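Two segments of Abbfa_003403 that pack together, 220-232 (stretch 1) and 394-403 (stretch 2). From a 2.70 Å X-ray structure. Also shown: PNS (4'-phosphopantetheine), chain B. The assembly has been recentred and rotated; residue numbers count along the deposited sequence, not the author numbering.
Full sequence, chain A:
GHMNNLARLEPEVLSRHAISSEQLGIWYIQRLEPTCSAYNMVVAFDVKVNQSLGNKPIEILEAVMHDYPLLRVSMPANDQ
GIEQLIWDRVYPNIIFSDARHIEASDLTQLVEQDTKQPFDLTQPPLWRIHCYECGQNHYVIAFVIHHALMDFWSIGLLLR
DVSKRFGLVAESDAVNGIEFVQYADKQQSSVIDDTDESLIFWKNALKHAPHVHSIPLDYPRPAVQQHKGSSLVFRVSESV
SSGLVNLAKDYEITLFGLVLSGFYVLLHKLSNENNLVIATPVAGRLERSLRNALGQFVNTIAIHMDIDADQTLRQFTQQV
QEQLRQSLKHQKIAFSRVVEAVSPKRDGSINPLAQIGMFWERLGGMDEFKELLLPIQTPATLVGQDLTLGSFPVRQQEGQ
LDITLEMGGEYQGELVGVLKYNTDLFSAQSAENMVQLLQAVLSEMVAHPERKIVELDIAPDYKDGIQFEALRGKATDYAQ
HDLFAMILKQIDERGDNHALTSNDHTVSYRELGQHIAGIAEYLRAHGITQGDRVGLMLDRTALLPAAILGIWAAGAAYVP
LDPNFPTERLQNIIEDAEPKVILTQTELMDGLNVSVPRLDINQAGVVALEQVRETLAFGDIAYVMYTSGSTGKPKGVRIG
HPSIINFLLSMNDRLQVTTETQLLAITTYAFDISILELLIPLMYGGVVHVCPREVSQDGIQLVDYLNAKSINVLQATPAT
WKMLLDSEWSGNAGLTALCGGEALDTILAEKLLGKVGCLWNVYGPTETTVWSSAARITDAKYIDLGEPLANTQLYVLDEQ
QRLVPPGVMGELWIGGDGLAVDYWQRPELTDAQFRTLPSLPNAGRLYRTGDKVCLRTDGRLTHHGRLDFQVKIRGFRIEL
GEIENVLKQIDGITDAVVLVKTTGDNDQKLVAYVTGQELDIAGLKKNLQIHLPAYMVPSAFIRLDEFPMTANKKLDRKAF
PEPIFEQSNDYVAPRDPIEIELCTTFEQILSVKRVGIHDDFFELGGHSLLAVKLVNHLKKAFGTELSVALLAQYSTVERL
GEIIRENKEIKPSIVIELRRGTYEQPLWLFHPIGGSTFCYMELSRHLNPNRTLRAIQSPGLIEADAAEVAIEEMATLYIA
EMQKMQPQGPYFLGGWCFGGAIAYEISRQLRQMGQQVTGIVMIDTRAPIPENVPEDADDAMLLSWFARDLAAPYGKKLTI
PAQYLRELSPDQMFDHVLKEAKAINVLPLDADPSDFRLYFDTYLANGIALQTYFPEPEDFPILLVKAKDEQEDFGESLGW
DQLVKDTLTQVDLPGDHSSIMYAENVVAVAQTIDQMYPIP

Stretch 1 220-232: PRPAVQQHKGSSL
Stretch 2 394-403: VRQQEGQLDI

Stretch 1 runs as loop from P220, turns at H227 (phi/psi 54/38) and extends into a strand that includes S230 to L232. Stretch 2 has no regular structure; Q397 (40/66) and G399 (93/27) adopt left-handed angles. The two stretches run roughly antiparallel, but two residues of stretch 1 (G229 to S231) are matched by four of stretch 2 (G399 to R395), G229 CA lying 4.1 Å from G399 CA and S231 CA 6.7 Å from R395 CA. Neither glycine has room for a side chain: an ideal CB on G229 would sit 2.6 Å from G399 N, and one on G399 2.5 Å from H227 O. Between the stretches 471 Å² is buried, both sides summed.

At one end, R221 (t, t, m, chi4 -86°), its CA-to-CB bond directed toward stretch 2, forms a salt bridge, NH2 to D402 OD2 at 2.9 Å (162°), with D402 OD2 near the guanidinium plane; D402 has chi1 -78°. In the middle, H227 (m, chi2 -78°) presents its ring edge, ND1 donating to G399 O at 2.8 Å.

At the other end, E398 (m, t, chi3 -35°) accepts a very short bond from S231 OG (chi1 m) to its OE2, 2.4 Å. R395 (m, t, p, chi4 -175°) forms a salt bridge within stretch 2, NE to E398 OE2 at 2.9 Å, which balances the charge of E398, a buried residue, while R395 NH2 reaches G229 O at 3.2 Å in a weak bond.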

ATOM      1  N   PRO A 220      -0.724  -9.162   3.941  1.00 41.02           N
ATOM      2  CA  PRO A 220      -0.814  -7.757   3.524  1.00 41.90           C
ATOM      3  C   PRO A 220       0.026  -7.454   2.275  1.00 37.55           C
ATOM      4  O   PRO A 220       1.180  -7.889   2.156  1.00 42.28           O
ATOM      5  CB  PRO A 220      -0.278  -6.999   4.744  1.00 38.11           C
ATOM      6  CG  PRO A 220       0.576  -7.986   5.463  1.00 28.41           C
ATOM      7  CD  PRO A 220      -0.098  -9.306   5.266  1.00 38.84           C
ATOM      8  N   ARG A 221      -0.557  -6.712   1.346  1.00 28.15           N
ATOM      9  CA  ARG A 221       0.123  -6.385   0.104  1.00 31.95           C
ATOM     10  C   ARG A 221       1.356  -5.496   0.352  1.00 33.58           C
ATOM     11  O   ARG A 221       1.263  -4.447   1.002  1.00 29.16           O
ATOM     12  CB  ARG A 221      -0.852  -5.701  -0.859  1.00 23.77           C
ATOM     13  CG  ARG A 221      -0.325  -5.587  -2.258  1.00 26.68           C
ATOM     14  CD  ARG A 221      -1.199  -4.689  -3.113  1.00 32.59           C
ATOM     15  NE  ARG A 221      -2.536  -5.241  -3.260  1.00 39.54           N
ATOM     16  CZ  ARG A 221      -2.871  -6.127  -4.190  1.00 41.11           C
ATOM     17  NH1 ARG A 221      -4.113  -6.577  -4.242  1.00 45.23           N
ATOM     18  NH2 ARG A 221      -1.962  -6.566  -5.057  1.00 31.59           N
ATOM     19  N   PRO A 222       2.522  -5.916  -0.159  1.00 32.96           N
ATOM     20  CA  PRO A 222       3.762  -5.131  -0.034  1.00 29.13           C
ATOM     21  C   PRO A 222       3.679  -3.803  -0.764  1.00 32.16           C
ATOM     22  O   PRO A 222       2.983  -3.700  -1.778  1.00 33.37           O
ATOM     23  CB  PRO A 222       4.825  -6.028  -0.678  1.00 22.16           C
ATOM     24  CG  PRO A 222       4.237  -7.400  -0.627  1.00 29.26           C
ATOM     25  CD  PRO A 222       2.753  -7.222  -0.791  1.00 28.27           C
ATOM     26  N   ALA A 223       4.394  -2.799  -0.263  1.00 32.56           N
ATOM     27  CA  ALA A 223       4.333  -1.473  -0.862  1.00 31.09           C
ATOM     28  C   ALA A 223       4.860  -1.488  -2.298  1.00 28.52           C
ATOM     29  O   ALA A 223       4.314  -0.810  -3.172  1.00 35.94           O
ATOM     30  CB  ALA A 223       5.098  -0.478  -0.012  1.00 22.83           C
ATOM     31  N   VAL A 224       5.910  -2.263  -2.548  1.00 24.62           N
ATOM     32  CA  VAL A 224       6.433  -2.385  -3.912  1.00 33.20           C
ATOM     33  C   VAL A 224       6.497  -3.853  -4.373  1.00 28.68           C
ATOM     34  O   VAL A 224       7.100  -4.703  -3.730  1.00 36.90           O
ATOM     35  CB  VAL A 224       7.832  -1.716  -4.045  1.00 31.96           C
ATOM     36  CG1 VAL A 224       8.331  -1.828  -5.442  1.00 20.44           C
ATOM     37  CG2 VAL A 224       7.750  -0.258  -3.679  1.00 20.91           C
ATOM     38  N   GLN A 225       5.824  -4.116  -5.482  1.00 24.82           N
ATOM     39  CA  GLN A 225       5.670  -5.433  -6.101  1.00 23.69           C
ATOM     40  C   GLN A 225       7.014  -6.144  -6.317  1.00 27.85           C
ATOM     41  O   GLN A 225       7.886  -5.581  -6.963  1.00 28.70           O
ATOM     42  CB  GLN A 225       4.943  -5.232  -7.433  1.00 24.63           C
ATOM     43  CG  GLN A 225       4.308  -6.429  -8.090  1.00 40.82           C
ATOM     44  CD  GLN A 225       3.612  -6.002  -9.370  1.00 48.30           C
ATOM     45  OE1 GLN A 225       3.677  -4.820  -9.737  1.00 34.47           O
ATOM     46  NE2 GLN A 225       2.952  -6.952 -10.064  1.00 55.18           N
ATOM     47  N   GLN A 226       7.174  -7.368  -5.797  1.00 29.81           N
ATOM     48  CA  GLN A 226       8.452  -8.105  -5.877  1.00 31.94           C
ATOM     49  C   GLN A 226       8.507  -9.241  -6.924  1.00 30.89           C
ATOM     50  O   GLN A 226       9.560  -9.880  -7.108  1.00 34.74           O
ATOM     51  CB  GLN A 226       8.795  -8.704  -4.509  1.00 46.52           C
ATOM     52  CG  GLN A 226       9.193  -7.699  -3.459  1.00 59.61           C
ATOM     53  CD  GLN A 226      10.410  -6.905  -3.872  1.00 65.86           C
ATOM     54  OE1 GLN A 226      11.460  -7.475  -4.180  1.00 69.06           O
ATOM     55  NE2 GLN A 226      10.273  -5.581  -3.904  1.00 63.54           N
ATOM     56  N   HIS A 227       7.381  -9.486  -7.592  1.00 19.30           N
ATOM     57  CA  HIS A 227       7.279 -10.484  -8.650  1.00 23.92           C
ATOM     58  C   HIS A 227       7.743 -11.862  -8.201  1.00 30.55           C
ATOM     59  O   HIS A 227       8.381 -12.588  -8.963  1.00 41.45           O
ATOM     60  CB  HIS A 227       8.067 -10.044  -9.892  1.00 20.90           C
ATOM     61  CG  HIS A 227       7.593  -8.749 -10.476  1.00 22.62           C
ATOM     62  ND1 HIS A 227       6.465  -8.656 -11.263  1.00 29.75           N
ATOM     63  CD2 HIS A 227       8.075  -7.491 -10.361  1.00 24.72           C
ATOM     64  CE1 HIS A 227       6.278  -7.400 -11.620  1.00 25.62           C
ATOM     65  NE2 HIS A 227       7.242  -6.671 -11.086  1.00 37.80           N
ATOM     66  N   LYS A 228       7.434 -12.216  -6.960  1.00 33.17           N
ATOM     67  CA  LYS A 228       7.598 -13.596  -6.509  1.00 33.75           C
ATOM     68  C   LYS A 228       6.294 -14.349  -6.764  1.00 38.72           C
ATOM     69  O   LYS A 228       5.224 -13.907  -6.352  1.00 48.53           O
ATOM     70  CB  LYS A 228       7.949 -13.675  -5.013  1.00 28.94           C
ATOM     71  CG  LYS A 228       9.220 -12.964  -4.575  1.00 31.19           C
ATOM     72  CD  LYS A 228       9.616 -13.456  -3.182  1.00 47.62           C
ATOM     73  CE  LYS A 228      10.785 -12.684  -2.584  1.00 61.36           C
ATOM     74  NZ  LYS A 228      10.385 -11.301  -2.186  1.00 66.56           N
ATOM     75  N   GLY A 229       6.361 -15.486  -7.435  1.00 34.20           N
ATOM     76  CA  GLY A 229       5.154 -16.262  -7.634  1.00 29.37           C
ATOM     77  C   GLY A 229       5.367 -17.752  -7.486  1.00 29.67           C
ATOM     78  O   GLY A 229       6.483 -18.212  -7.225  1.00 33.06           O
ATOM     79  N   SER A 230       4.288 -18.505  -7.664  1.00 25.69           N
ATOM     80  CA  SER A 230       4.363 -19.952  -7.690  1.00 25.12           C
ATOM     81  C   SER A 230       3.300 -20.464  -8.647  1.00 22.89           C
ATOM     82  O   SER A 230       2.518 -19.676  -9.174  1.00 30.54           O
ATOM     83  CB  SER A 230       4.176 -20.535  -6.290  1.00 26.34           C
ATOM     84  OG  SER A 230       4.178 -21.949  -6.346  1.00 38.18           O
ATOM     85  N   SER A 231       3.265 -21.774  -8.872  1.00 30.31           N
ATOM     86  CA  SER A 231       2.405 -22.361  -9.910  1.00 31.14           C
ATOM     87  C   SER A 231       1.729 -23.602  -9.397  1.00 29.61           C
ATOM     88  O   SER A 231       2.365 -24.405  -8.731  1.00 35.90           O
ATOM     89  CB  SER A 231       3.204 -22.733 -11.166  1.00 30.28           C
ATOM     90  OG  SER A 231       3.945 -21.639 -11.681  1.00 39.81           O
ATOM     91  N   LEU A 232       0.451 -23.770  -9.715  1.00 29.48           N
ATOM     92  CA  LEU A 232      -0.279 -24.980  -9.335  1.00 27.59           C
ATOM     93  C   LEU A 232      -0.908 -25.663 -10.562  1.00 32.64           C
ATOM     94  O   LEU A 232      -1.871 -25.156 -11.129  1.00 35.18           O
ATOM     95  CB  LEU A 232      -1.349 -24.643  -8.299  1.00 28.47           C
ATOM     96  CG  LEU A 232      -2.341 -25.755  -7.950  1.00 39.16           C
ATOM     97  CD1 LEU A 232      -1.630 -27.007  -7.536  1.00 33.85           C
ATOM     98  CD2 LEU A 232      -3.270 -25.290  -6.842  1.00 39.65           C
ATOM     99  N   VAL A 394       9.373 -27.285 -15.797  1.00 35.67           N
ATOM    100  CA  VAL A 394      10.048 -26.244 -15.056  1.00 30.03           C
ATOM    101  C   VAL A 394       9.057 -25.126 -14.715  1.00 30.73           C
ATOM    102  O   VAL A 394       8.443 -24.545 -15.611  1.00 32.84           O
ATOM    103  CB  VAL A 394      11.230 -25.665 -15.874  1.00 29.18           C
ATOM    104  CG1 VAL A 394      11.700 -24.380 -15.270  1.00 43.62           C
ATOM    105  CG2 VAL A 394      12.373 -26.637 -15.901  1.00 25.65           C
ATOM    106  N   ARG A 395       8.879 -24.830 -13.431  1.00 29.94           N
ATOM    107  CA  ARG A 395       8.165 -23.615 -13.067  1.00 34.00           C
ATOM    108  C   ARG A 395       8.793 -22.414 -13.802  1.00 33.64           C
ATOM    109  O   ARG A 395      10.010 -22.251 -13.809  1.00 35.86           O
ATOM    110  CB  ARG A 395       8.197 -23.396 -11.560  1.00 29.43           C
ATOM    111  CG  ARG A 395       7.301 -24.336 -10.752  1.00 26.09           C
ATOM    112  CD  ARG A 395       7.603 -24.233  -9.238  1.00 40.27           C
ATOM    113  NE  ARG A 395       7.499 -22.867  -8.718  1.00 48.67           N
ATOM    114  CZ  ARG A 395       7.809 -22.499  -7.477  1.00 43.49           C
ATOM    115  NH1 ARG A 395       8.257 -23.383  -6.597  1.00 46.13           N
ATOM    116  NH2 ARG A 395       7.669 -21.234  -7.114  1.00 40.65           N
ATOM    117  N   GLN A 396       7.978 -21.594 -14.455  1.00 28.71           N
ATOM    118  CA  GLN A 396       8.527 -20.452 -15.183  1.00 20.91           C
ATOM    119  C   GLN A 396       7.502 -19.322 -15.366  1.00 25.04           C
ATOM    120  O   GLN A 396       6.292 -19.523 -15.210  1.00 28.20           O
ATOM    121  CB  GLN A 396       9.082 -20.910 -16.541  1.00 27.96           C
ATOM    122  CG  GLN A 396       8.096 -21.605 -17.438  1.00 20.51           C
ATOM    123  CD  GLN A 396       7.514 -20.645 -18.445  1.00 26.20           C
ATOM    124  OE1 GLN A 396       8.249 -20.012 -19.219  1.00 24.78           O
ATOM    125  NE2 GLN A 396       6.189 -20.485 -18.414  1.00 28.01           N
ATOM    126  N   GLN A 397       8.010 -18.139 -15.700  1.00 25.09           N
ATOM    127  CA  GLN A 397       7.238 -16.888 -15.690  1.00 33.65           C
ATOM    128  C   GLN A 397       6.287 -16.777 -14.486  1.00 32.32           C
ATOM    129  O   GLN A 397       5.060 -16.755 -14.636  1.00 42.21           O
ATOM    130  CB  GLN A 397       6.411 -16.705 -16.972  1.00 33.42           C
ATOM    131  CG  GLN A 397       7.032 -17.222 -18.268  1.00 42.19           C
ATOM    132  CD  GLN A 397       6.556 -16.530 -19.541  1.00 40.95           C
ATOM    133  OE1 GLN A 397       5.665 -15.697 -19.528  1.00 38.36           O
ATOM    134  NE2 GLN A 397       7.063 -17.002 -20.659  1.00 55.56           N
ATOM    135  N   GLU A 398       6.842 -16.697 -13.291  1.00 21.40           N
ATOM    136  CA  GLU A 398       5.990 -16.554 -12.121  1.00 20.63           C
ATOM    137  C   GLU A 398       6.043 -15.139 -11.559  1.00 25.26           C
ATOM    138  O   GLU A 398       7.112 -14.526 -11.490  1.00 33.42           O
ATOM    139  CB  GLU A 398       6.377 -17.578 -11.056  1.00 19.82           C
ATOM    140  CG  GLU A 398       6.117 -18.984 -11.513  1.00 26.09           C
ATOM    141  CD  GLU A 398       6.627 -20.034 -10.551  1.00 35.11           C
ATOM    142  OE1 GLU A 398       7.680 -19.799  -9.921  1.00 45.85           O
ATOM    143  OE2 GLU A 398       5.996 -21.118 -10.464  1.00 25.74           O
ATOM    144  N   GLY A 399       4.876 -14.621 -11.185  1.00 21.30           N
ATOM    145  CA  GLY A 399       4.778 -13.344 -10.503  1.00 29.82           C
ATOM    146  C   GLY A 399       4.551 -12.136 -11.392  1.00 30.23           C
ATOM    147  O   GLY A 399       4.928 -11.012 -11.040  1.00 24.63           O
ATOM    148  N   GLN A 400       3.943 -12.349 -12.547  1.00 19.05           N
ATOM    149  CA  GLN A 400       3.632 -11.231 -13.417  1.00 18.96           C
ATOM    150  C   GLN A 400       2.482 -10.442 -12.847  1.00 36.01           C
ATOM    151  O   GLN A 400       2.519  -9.211 -12.825  1.00 40.70           O
ATOM    152  CB  GLN A 400       3.284 -11.712 -14.821  1.00 19.20           C
ATOM    153  CG  GLN A 400       4.482 -12.210 -15.584  1.00 29.68           C
ATOM    154  CD  GLN A 400       4.080 -12.860 -16.874  1.00 34.07           C
ATOM    155  OE1 GLN A 400       2.889 -12.915 -17.197  1.00 30.66           O
ATOM    156  NE2 GLN A 400       5.072 -13.348 -17.637  1.00 24.57           N
ATOM    157  N   LEU A 401       1.469 -11.169 -12.376  1.00 38.91           N
ATOM    158  CA  LEU A 401       0.254 -10.574 -11.837  1.00 26.69           C
ATOM    159  C   LEU A 401      -0.058 -11.123 -10.459  1.00 31.27           C
ATOM    160  O   LEU A 401       0.742 -11.854  -9.892  1.00 44.01           O
ATOM    161  CB  LEU A 401      -0.914 -10.821 -12.779  1.00 27.93           C
ATOM    162  CG  LEU A 401      -0.782 -10.229 -14.183  1.00 29.12           C
ATOM    163  CD1 LEU A 401      -1.994 -10.650 -15.014  1.00 21.71           C
ATOM    164  CD2 LEU A 401      -0.642  -8.699 -14.117  1.00 20.59           C
ATOM    165  N   ASP A 402      -1.213 -10.755  -9.912  1.00 26.32           N
ATOM    166  CA  ASP A 402      -1.640 -11.273  -8.618  1.00 26.31           C
ATOM    167  C   ASP A 402      -2.040 -12.722  -8.784  1.00 26.35           C
ATOM    168  O   ASP A 402      -1.700 -13.581  -7.957  1.00 32.35           O
ATOM    169  CB  ASP A 402      -2.809 -10.467  -8.049  1.00 27.40           C
ATOM    170  CG  ASP A 402      -2.378  -9.146  -7.449  1.00 32.66           C
ATOM    171  OD1 ASP A 402      -1.227  -8.727  -7.685  1.00 42.91           O
ATOM    172  OD2 ASP A 402      -3.194  -8.524  -6.732  1.00 39.07           O
ATOM    173  N   ILE A 403      -2.762 -12.969  -9.874  1.00 22.93           N
ATOM    174  CA  ILE A 403      -3.243 -14.290 -10.266  1.00 23.64           C
ATOM    175  C   ILE A 403      -3.185 -14.389 -11.785  1.00 27.14           C
ATOM    176  O   ILE A 403      -3.526 -13.424 -12.481  1.00 29.99           O
ATOM    177  CB  ILE A 403      -4.707 -14.540  -9.824  1.00 24.90           C
ATOM    178  CG1 ILE A 403      -4.868 -14.440  -8.322  1.00 33.63           C
ATOM    179  CG2 ILE A 403      -5.154 -15.920 -10.193  1.00 25.78           C
ATOM    180  CD1 ILE A 403      -6.326 -14.483  -7.902  1.00 31.11           C
TER
HETATM  181  O23 PNS B1401       2.969   3.073 -15.358  1.00 28.78           O
HETATM  182  P24 PNS B1401       3.428   3.309 -16.773  1.00 28.70           P
HETATM  183  O25 PNS B1401       2.839   4.466 -17.533  1.00 28.18           O
HETATM  184  O27 PNS B1401       3.056   1.954 -17.565  1.00 38.06           O
HETATM  185  C28 PNS B1401       3.522   0.692 -17.099  1.00 36.72           C
HETATM  186  C29 PNS B1401       3.075  -0.385 -18.072  1.00 39.68           C
HETATM  187  C30 PNS B1401       3.652   0.018 -19.430  1.00 38.81           C
HETATM  188  C31 PNS B1401       1.547  -0.422 -18.119  1.00 37.31           C
HETATM  189  C32 PNS B1401       3.588  -1.751 -17.592  1.00 36.28           C
HETATM  190  O33 PNS B1401       3.320  -1.837 -16.183  1.00 31.14           O
HETATM  191  C34 PNS B1401       2.932  -2.878 -18.367  1.00 36.04           C
HETATM  192  O35 PNS B1401       3.066  -3.001 -19.584  1.00 32.67           O
HETATM  193  N36 PNS B1401       2.202  -3.760 -17.698  1.00 29.27           N
HETATM  194  C37 PNS B1401       1.532  -4.872 -18.351  1.00 25.61           C
HETATM  195  C38 PNS B1401       2.076  -6.162 -17.739  1.00 31.38           C
HETATM  196  C39 PNS B1401       2.087  -7.244 -18.776  0.50 37.97           C
HETATM  197  O40 PNS B1401       2.363  -6.992 -19.940  0.50 45.27           O
HETATM  198  N41 PNS B1401       1.775  -8.443 -18.306  0.50 35.69           N
HETATM  199  C42 PNS B1401       1.699  -9.690 -19.028  0.50 33.92           C
HETATM  200  C43 PNS B1401       0.981 -10.577 -18.032  0.50 32.12           C
HETATM  201  S44 PNS B1401      -0.761 -10.592 -18.478  0.50 61.73           S